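Local coordinates for protein thiol-disulfide isomerase and thioredoxins (Corynebacterium glutamicum, PDB 3LOR) that probably acts as a thioredoxin-like thiol-disulfide oxidoreductase or isomerase, and can bind calcium, at residues I68-V73 against A99-R104; P8-D13 against G131-V136; I124-R129 against G151-E156. One frame throughout, in Å; residues are numbered along the deposited sequence.

Interaction 1 (I68-V73 against A99-R104); sequences IGLHSV and AVDMPR
G69, H71, A99 and D101 knit the two strands together through three backbone hydrogen bonds. A99 N gives to G69 O at 2.7 Å, H71 N to A99 O at 2.8 Å and D101 N to H71 O at 3.1 Å, all close to straight. A99 O also takes a CA-H...O contact from L70 CA. The pairs L70-A99 and H71-V100 are parallel bridges, with L70 and A99 on one face of the sheet and H71 and V100 on the other. The two parallel strands, 65-71 and 98-101, are joined through helix 82-91 as a beta-alpha-beta unit of the thioredoxin-like fold. Apolar packing is carried by L70, whose CD1 lies 4.1 Å from A99 CB and 3.9 Å from D101 CB. The polar side-chain contact comes where the strands end. D101 CG, anti to its backbone N (chi1 -169°), puts the carboxylate beside S72, whose OG donates to D101 OD2 at 2.8 Å, meeting the anti side of that oxygen, 21° out of the carboxylate plane. The carboxylate also accepts from T112 N and M113 N of helix 111-115, while H71 NE2 bonds to M40 N.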
loop_
_atom_site.group_PDB
_atom_site.type_symbol
_atom_site.label_atom_id
_atom_site.label_comp_id
_atom_site.label_asym_id
_atom_site.label_seq_id
_atom_site.Cartn_x
_atom_site.Cartn_y
_atom_site.Cartn_z
ATOM N N ILE A 68 -12.875 0.826 21.820
ATOM C CA ILE A 68 -14.238 0.385 21.827
ATOM C C ILE A 68 -14.880 0.514 20.483
ATOM O O ILE A 68 -14.765 1.509 19.812
ATOM C CB ILE A 68 -15.075 1.154 22.816
ATOM C CG1 ILE A 68 -14.530 1.011 24.211
ATOM C CG2 ILE A 68 -16.478 0.766 22.704
ATOM C CD1 ILE A 68 -14.771 2.125 25.003
ATOM N N GLY A 69 -15.568 -0.531 20.105
ATOM C CA GLY A 69 -16.320 -0.554 18.886
ATOM C C GLY A 69 -17.761 -0.193 19.135
ATOM O O GLY A 69 -18.345 -0.668 20.031
ATOM N N LEU A 70 -18.310 0.701 18.357
ATOM C CA LEU A 70 -19.709 1.000 18.486
ATOM C C LEU A 70 -20.394 0.835 17.177
ATOM O O LEU A 70 -20.111 1.521 16.252
ATOM C CB LEU A 70 -19.937 2.379 19.076
ATOM C CG LEU A 70 -21.348 2.833 19.312
ATOM C CD1 LEU A 70 -21.926 2.283 20.565
ATOM C CD2 LEU A 70 -21.429 4.288 19.276
ATOM N N HIS A 71 -21.307 -0.101 17.119
ATOM C CA HIS A 71 -22.008 -0.372 15.911
ATOM C C HIS A 71 -23.242 0.514 15.926
ATOM O O HIS A 71 -24.134 0.269 16.666
ATOM C CB HIS A 71 -22.411 -1.822 15.899
ATOM C CG HIS A 71 -22.797 -2.333 14.561
ATOM N ND1 HIS A 71 -23.803 -3.236 14.378
ATOM C CD2 HIS A 71 -22.307 -2.069 13.335
ATOM C CE1 HIS A 71 -23.919 -3.509 13.102
ATOM N NE2 HIS A 71 -23.029 -2.804 12.449
ATOM N N SER A 72 -23.231 1.568 15.139
ATOM C CA SER A 72 -24.362 2.441 14.971
ATOM C C SER A 72 -24.955 2.298 13.610
ATOM O O SER A 72 -24.498 2.887 12.684
ATOM C CB SER A 72 -23.949 3.894 15.118
ATOM O OG SER A 72 -23.399 4.154 16.329
ATOM N N VAL A 73 -26.006 1.530 13.524
ATOM C CA VAL A 73 -26.636 1.243 12.271
ATOM C C VAL A 73 -27.736 2.237 12.058
ATOM O O VAL A 73 -28.597 2.347 12.861
ATOM C CB VAL A 73 -27.282 -0.120 12.336
ATOM C CG1 VAL A 73 -28.028 -0.441 11.119
ATOM C CG2 VAL A 73 -26.304 -1.168 12.695
ATOM N N ALA A 99 -19.882 -2.546 21.203
ATOM C CA ALA A 99 -21.190 -2.239 21.674
ATOM C C ALA A 99 -22.095 -1.854 20.546
ATOM O O ALA A 99 -21.682 -1.354 19.549
ATOM C CB ALA A 99 -21.146 -1.165 22.662
ATOM N N VAL A 100 -23.358 -2.096 20.749
ATOM C CA VAL A 100 -24.399 -1.755 19.843
ATOM C C VAL A 100 -25.067 -0.476 20.368
ATOM O O VAL A 100 -25.536 -0.437 21.457
ATOM C CB VAL A 100 -25.388 -2.907 19.829
ATOM C CG1 VAL A 100 -26.604 -2.610 19.035
ATOM C CG2 VAL A 100 -24.734 -4.156 19.373
ATOM N N ASP A 101 -25.082 0.555 19.556
ATOM C CA ASP A 101 -25.674 1.843 19.851
ATOM C C ASP A 101 -27.176 1.677 20.073
ATOM O O ASP A 101 -27.828 1.030 19.335
ATOM C CB ASP A 101 -25.347 2.787 18.682
ATOM C CG ASP A 101 -25.666 4.258 18.948
ATOM O OD1 ASP A 101 -26.173 4.592 19.990
ATOM O OD2 ASP A 101 -25.444 5.064 18.061
HETATM N N MSE A 102 -27.707 2.251 21.123
HETATM C CA MSE A 102 -29.096 2.095 21.437
HETATM C C MSE A 102 -29.973 2.722 20.402
HETATM O O MSE A 102 -29.823 3.850 20.040
HETATM C CB MSE A 102 -29.395 2.735 22.770
HETATM C CG MSE A 102 -30.871 2.738 23.137
HETATM SE SE MSE A 102 -31.405 1.037 23.708
HETATM C CE MSE A 102 -30.657 1.197 25.359
ATOM N N PRO A 103 -30.876 1.933 19.902
ATOM C CA PRO A 103 -31.829 2.398 18.925
ATOM C C PRO A 103 -32.878 3.295 19.553
ATOM O O PRO A 103 -33.180 3.156 20.702
ATOM C CB PRO A 103 -32.428 1.116 18.426
ATOM C CG PRO A 103 -32.218 0.223 19.429
ATOM C CD PRO A 103 -30.997 0.506 20.109
ATOM N N ARG A 104 -33.378 4.231 18.782
ATOM C CA ARG A 104 -34.451 5.109 19.184
ATOM C C ARG A 104 -35.714 4.722 18.448
ATOM O O ARG A 104 -35.723 4.618 17.261
ATOM C CB ARG A 104 -34.113 6.556 18.862
ATOM C CG ARG A 104 -32.970 7.153 19.613
ATOM C CD ARG A 104 -32.291 8.194 18.795
ATOM N NE ARG A 104 -33.149 9.315 18.568
ATOM C CZ ARG A 104 -33.330 9.951 17.432
ATOM N NH1 ARG A 104 -32.689 9.632 16.353
ATOM N NH2 ARG A 104 -34.160 10.956 17.406
#

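Interaction 2 (P8-D13 against G131-V136); sequences PLLELD and GRIRQV
The flat groups that meet between P8-L10 and G131-I133 are peptide units, joined by two backbone hydrogen bonds. I133 N gives to P8 O at 3.1 Å and L10 N to G131 O at 2.9 Å, each N-H pointing almost along the C=O axis of its acceptor. The bonds flank L9 and R132, a single bridge whose CA atoms lie 4.2 Å apart. L9 CD2 adds a contact with G131 O at 3.8 Å. At the G131 phi of 80° a CB would be jammed against the carbonyl O of the residue before, a clash that glycine avoids. I133 fills the apolar side of the contact. Its CG1 is anti to the carbonyl carbon (chi1 -70°) and comes to 4.0 Å from L10 CB, while CD1 lies 3.8 Å from L10 CA. The side chains of L10 and I133 cross at about a right angle, and both rest on strand 123-127, L10 on A127 and I133 on I125. P8 CG also comes to 4.4 Å from I133 CD1. The R132 side chain turns from the contact, and its NE forms a salt bridge with D128. The loop is therefore pinned to strand 133-138 by main-chain bonds and an apolar pair. No charged side chain spans the two segments, and E11, L12 and D13, calcium ligands of this protein though none is bound to this chain, make no contact with 131-136.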
loop_
_atom_site.group_PDB
_atom_site.type_symbol
_atom_site.label_atom_id
_atom_site.label_comp_id
_atom_site.label_asym_id
_atom_site.label_seq_id
_atom_site.Cartn_x
_atom_site.Cartn_y
_atom_site.Cartn_z
ATOM N N PRO A 8 -17.935 18.012 26.907
ATOM C CA PRO A 8 -18.823 17.001 27.448
ATOM C C PRO A 8 -18.111 15.718 27.723
ATOM O O PRO A 8 -17.194 15.414 27.025
ATOM C CB PRO A 8 -19.763 16.770 26.302
ATOM C CG PRO A 8 -18.932 16.940 25.157
ATOM C CD PRO A 8 -18.006 18.041 25.453
ATOM N N LEU A 9 -18.566 14.980 28.715
ATOM C CA LEU A 9 -18.070 13.656 29.019
ATOM C C LEU A 9 -18.527 12.642 28.022
ATOM O O LEU A 9 -19.576 12.751 27.488
ATOM C CB LEU A 9 -18.512 13.223 30.393
ATOM C CG LEU A 9 -18.079 14.031 31.593
ATOM C CD1 LEU A 9 -18.968 13.764 32.710
ATOM C CD2 LEU A 9 -16.726 13.691 31.985
ATOM N N LEU A 10 -17.740 11.627 27.803
ATOM C CA LEU A 10 -18.174 10.563 26.964
ATOM C C LEU A 10 -19.224 9.721 27.679
ATOM O O LEU A 10 -19.000 9.240 28.746
ATOM C CB LEU A 10 -16.978 9.730 26.601
ATOM C CG LEU A 10 -17.189 8.462 25.834
ATOM C CD1 LEU A 10 -17.583 8.773 24.478
ATOM C CD2 LEU A 10 -15.977 7.672 25.829
ATOM N N GLU A 11 -20.379 9.594 27.053
ATOM C CA GLU A 11 -21.462 8.764 27.518
ATOM C C GLU A 11 -22.076 7.946 26.402
ATOM O O GLU A 11 -22.928 8.406 25.681
ATOM C CB GLU A 11 -22.550 9.592 28.176
ATOM C CG GLU A 11 -22.111 10.699 29.056
ATOM C CD GLU A 11 -21.880 10.255 30.460
ATOM O OE1 GLU A 11 -21.724 11.084 31.337
ATOM O OE2 GLU A 11 -21.851 9.062 30.664
ATOM N N LEU A 12 -21.646 6.717 26.277
ATOM C CA LEU A 12 -22.214 5.845 25.304
ATOM C C LEU A 12 -23.604 5.456 25.730
ATOM O O LEU A 12 -23.797 5.175 26.865
ATOM C CB LEU A 12 -21.347 4.619 25.191
ATOM C CG LEU A 12 -19.931 4.854 24.711
ATOM C CD1 LEU A 12 -19.201 3.625 24.499
ATOM C CD2 LEU A 12 -19.950 5.648 23.487
ATOM N N ASP A 13 -24.574 5.454 24.828
ATOM C CA ASP A 13 -25.861 4.866 25.126
ATOM C C ASP A 13 -25.875 3.528 24.438
ATOM O O ASP A 13 -25.897 3.462 23.254
ATOM C CB ASP A 13 -27.035 5.705 24.629
ATOM C CG ASP A 13 -27.075 7.113 25.174
ATOM O OD1 ASP A 13 -26.804 7.382 26.326
ATOM O OD2 ASP A 13 -27.421 7.981 24.399
ATOM N N GLY A 131 -12.084 11.199 30.832
ATOM C CA GLY A 131 -13.302 10.832 30.170
ATOM C C GLY A 131 -13.992 11.883 29.363
ATOM O O GLY A 131 -15.121 11.787 29.051
ATOM N N ARG A 132 -13.290 12.900 28.975
ATOM C CA ARG A 132 -13.977 13.900 28.223
ATOM C C ARG A 132 -13.635 13.905 26.752
ATOM O O ARG A 132 -12.544 13.635 26.403
ATOM C CB ARG A 132 -13.942 15.249 28.928
ATOM C CG ARG A 132 -12.761 16.041 28.791
ATOM C CD ARG A 132 -12.502 16.825 30.053
ATOM N NE ARG A 132 -11.094 16.761 30.344
ATOM C CZ ARG A 132 -10.408 17.601 31.092
ATOM N NH1 ARG A 132 -10.977 18.616 31.696
ATOM N NH2 ARG A 132 -9.125 17.409 31.245
ATOM N N ILE A 133 -14.613 14.138 25.909
ATOM C CA ILE A 133 -14.439 14.054 24.483
ATOM C C ILE A 133 -13.570 15.175 23.975
ATOM O O ILE A 133 -13.790 16.313 24.266
ATOM C CB ILE A 133 -15.786 14.054 23.802
ATOM C CG1 ILE A 133 -16.485 12.758 24.094
ATOM C CG2 ILE A 133 -15.669 14.191 22.317
ATOM C CD1 ILE A 133 -17.854 12.833 23.944
ATOM N N ARG A 134 -12.543 14.807 23.249
ATOM C CA ARG A 134 -11.606 15.769 22.754
ATOM C C ARG A 134 -11.535 15.903 21.258
ATOM O O ARG A 134 -11.141 16.915 20.769
ATOM C CB ARG A 134 -10.242 15.509 23.344
ATOM C CG ARG A 134 -10.246 15.445 24.818
ATOM C CD ARG A 134 -10.193 16.778 25.450
ATOM N NE ARG A 134 -8.997 17.492 25.082
ATOM C CZ ARG A 134 -7.850 17.415 25.726
ATOM N NH1 ARG A 134 -7.740 16.684 26.789
ATOM N NH2 ARG A 134 -6.826 18.091 25.301
ATOM N N GLN A 135 -11.895 14.861 20.540
ATOM C CA GLN A 135 -11.984 14.892 19.102
ATOM C C GLN A 135 -13.090 14.040 18.590
ATOM O O GLN A 135 -13.290 12.996 19.083
ATOM C CB GLN A 135 -10.720 14.353 18.490
ATOM C CG GLN A 135 -9.559 15.219 18.612
ATOM C CD GLN A 135 -9.510 16.282 17.573
ATOM O OE1 GLN A 135 -10.023 16.142 16.491
ATOM N NE2 GLN A 135 -8.874 17.345 17.904
ATOM N N VAL A 136 -13.780 14.502 17.567
ATOM C CA VAL A 136 -14.694 13.709 16.810
ATOM C C VAL A 136 -14.369 13.904 15.363
ATOM O O VAL A 136 -14.394 15.001 14.898
ATOM C CB VAL A 136 -16.112 14.127 17.038
ATOM C CG1 VAL A 136 -17.015 13.275 16.294
ATOM C CG2 VAL A 136 -16.437 14.071 18.439
#

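Interaction 3 (I124-R129 against G151-E156); sequences IILADR and GSLLSE
Strand 124-127 runs out into D128 and R129 beside the last turn of helix 143-154, where the CA atoms of D128 and L153 come within 6.1 Å. L153 carries the apolar half, with its CG anti to the carbonyl carbon (chi1 -65°) and its two methyls divided between L126 of the strand and D128 of the loop after it. CD1 rests 4.1 Å from L126 CB, and CD2 lies 4.2 Å from D128 CB. L126 also packs on L149 and L150 of the same helix, and L153 reaches V32. R129 supplies the polar half. Its chain bends at chi3 (-147°), which sets NE, and the R129 and L154 side chains cross at about a right angle, R129 NH2 coming 3.4 Å from L154 CD2. NH2 donates to L154 O, which sits at the edge of the guanidinium, near its plane; the modelled 2.3 Å is very short, and the exact length is doubtful. The other terminal nitrogen, NH1, is hydrogen-bonded to G30 O. A water adds a further link, accepting from R129 N at 3.0 Å and donating to L153 O at 3.0 Å. Nearby, R134 forms salt bridges with both D128 and E156, a cation set between two carboxylates whose oxygens, D128 OD1 and E156 OE1, are 4.7 Å apart. S152 and S155 also bond to the second subunit, S155 OG reaching S152 O of that chain. The carbonyls L153 O and L154 O, near the C-terminal end of the helix, receive donors from the water and R129, and the helix dipole would probably favour a cation there, whatever the true length of the R129-L154 bond.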
loop_
_atom_site.group_PDB
_atom_site.type_symbol
_atom_site.label_atom_id
_atom_site.label_comp_id
_atom_site.label_asym_id
_atom_site.label_seq_id
_atom_site.Cartn_x
_atom_site.Cartn_y
_atom_site.Cartn_z
ATOM N N ILE A 124 -14.618 8.481 14.466
ATOM C CA ILE A 124 -13.868 8.259 15.665
ATOM C C ILE A 124 -14.189 9.271 16.725
ATOM O O ILE A 124 -14.370 10.401 16.447
ATOM C CB ILE A 124 -12.390 8.221 15.398
ATOM C CG1 ILE A 124 -12.094 7.206 14.343
ATOM C CG2 ILE A 124 -11.662 7.724 16.539
ATOM C CD1 ILE A 124 -10.689 6.959 14.212
ATOM N N ILE A 125 -14.303 8.814 17.939
ATOM C CA ILE A 125 -14.396 9.669 19.051
ATOM C C ILE A 125 -13.212 9.355 19.940
ATOM O O ILE A 125 -13.013 8.225 20.316
ATOM C CB ILE A 125 -15.711 9.432 19.814
ATOM C CG1 ILE A 125 -16.921 9.651 18.933
ATOM C CG2 ILE A 125 -15.803 10.280 21.003
ATOM C CD1 ILE A 125 -18.150 9.238 19.542
ATOM N N LEU A 126 -12.447 10.375 20.275
ATOM C CA LEU A 126 -11.405 10.266 21.273
ATOM C C LEU A 126 -11.749 10.985 22.538
ATOM O O LEU A 126 -12.161 12.081 22.510
ATOM C CB LEU A 126 -10.083 10.768 20.764
ATOM C CG LEU A 126 -9.581 10.237 19.450
ATOM C CD1 LEU A 126 -8.465 11.016 18.966
ATOM C CD2 LEU A 126 -9.269 8.816 19.489
ATOM N N ALA A 127 -11.602 10.306 23.642
ATOM C CA ALA A 127 -11.734 10.897 24.942
ATOM C C ALA A 127 -10.445 10.786 25.717
ATOM O O ALA A 127 -9.681 9.895 25.522
ATOM C CB ALA A 127 -12.840 10.287 25.689
ATOM N N ASP A 128 -10.229 11.742 26.596
ATOM C CA ASP A 128 -9.045 11.791 27.430
ATOM C C ASP A 128 -9.124 10.952 28.694
ATOM O O ASP A 128 -10.067 10.305 28.926
ATOM C CB ASP A 128 -8.587 13.214 27.718
ATOM C CG ASP A 128 -9.574 14.010 28.512
ATOM O OD1 ASP A 128 -9.648 15.195 28.304
ATOM O OD2 ASP A 128 -10.287 13.470 29.327
ATOM N N ARG A 129 -8.090 11.024 29.495
ATOM C CA ARG A 129 -7.960 10.299 30.751
ATOM C C ARG A 129 -8.999 10.652 31.826
ATOM O O ARG A 129 -9.263 9.873 32.681
ATOM C CB ARG A 129 -6.555 10.413 31.302
ATOM C CG ARG A 129 -5.532 9.704 30.494
ATOM C CD ARG A 129 -4.290 9.551 31.275
ATOM N NE ARG A 129 -3.081 9.586 30.496
ATOM C CZ ARG A 129 -2.387 8.517 30.188
ATOM N NH1 ARG A 129 -2.810 7.347 30.556
ATOM N NH2 ARG A 129 -1.296 8.617 29.489
ATOM N N GLY A 151 -0.995 10.231 20.897
ATOM C CA GLY A 151 0.226 10.436 21.604
ATOM C C GLY A 151 0.086 11.673 22.424
ATOM O O GLY A 151 0.530 11.723 23.512
ATOM N N SER A 152 -0.549 12.671 21.875
ATOM C CA SER A 152 -0.782 13.897 22.553
ATOM C C SER A 152 -1.696 13.788 23.789
ATOM O O SER A 152 -1.419 14.359 24.787
ATOM C CB SER A 152 -1.325 14.879 21.541
ATOM O OG SER A 152 -1.850 16.003 22.119
ATOM N N LEU A 153 -2.769 13.026 23.696
ATOM C CA LEU A 153 -3.653 12.781 24.826
ATOM C C LEU A 153 -2.998 12.008 25.922
ATOM O O LEU A 153 -3.206 12.269 27.057
ATOM C CB LEU A 153 -4.928 12.103 24.402
ATOM C CG LEU A 153 -5.804 12.919 23.496
ATOM C CD1 LEU A 153 -6.856 12.118 22.940
ATOM C CD2 LEU A 153 -6.357 14.046 24.204
ATOM N N LEU A 154 -2.184 11.055 25.534
ATOM C CA LEU A 154 -1.500 10.188 26.449
ATOM C C LEU A 154 -0.563 10.911 27.356
ATOM O O LEU A 154 -0.413 10.532 28.461
ATOM C CB LEU A 154 -0.764 9.089 25.725
ATOM C CG LEU A 154 -1.605 7.897 25.340
ATOM C CD1 LEU A 154 -0.911 7.098 24.365
ATOM C CD2 LEU A 154 -1.999 7.103 26.506
ATOM N N SER A 155 0.055 11.966 26.892
ATOM C CA SER A 155 1.074 12.617 27.679
ATOM C C SER A 155 0.606 13.885 28.331
ATOM O O SER A 155 1.369 14.553 28.940
ATOM C CB SER A 155 2.289 12.929 26.826
ATOM O OG SER A 155 2.070 14.088 26.069
ATOM N N GLU A 156 -0.651 14.221 28.194
ATOM C CA GLU A 156 -1.151 15.416 28.804
ATOM C C GLU A 156 -1.078 15.255 30.281
ATOM O O GLU A 156 -1.445 14.218 30.818
ATOM C CB GLU A 156 -2.582 15.627 28.432
ATOM C CG GLU A 156 -2.822 16.754 27.533
ATOM C CD GLU A 156 -4.284 16.914 27.303
ATOM O OE1 GLU A 156 -5.031 16.171 27.928
ATOM O OE2 GLU A 156 -4.696 17.763 26.514
HETATM O O HOH W 1 -5.714 12.609 28.607
#

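Overall arrangement
All three contacts reach one mixed sheet of the thioredoxin-like fold. Interaction 1 joins neighbouring parallel strands 65-71 and 98-101. Interactions 2 and 3, with centres about 11 Å apart, gather around the neighbouring strands 123-127 and 133-138. Interaction 1 is about 22 Å from interaction 3, centre to centre, on the opposite side of the chain's centre. Along the chain, interaction 1 is nested within the loop closed by interaction 2, whose segments alternate with those of interaction 3. The 8-13 segment links interactions 1 and 2 (centres about 15 Å apart): D13 O probably accepts a hydrogen bond from M102 N, so the segment holding the calcium ligands touches both strand 133-138 and the exit of strand 98-101.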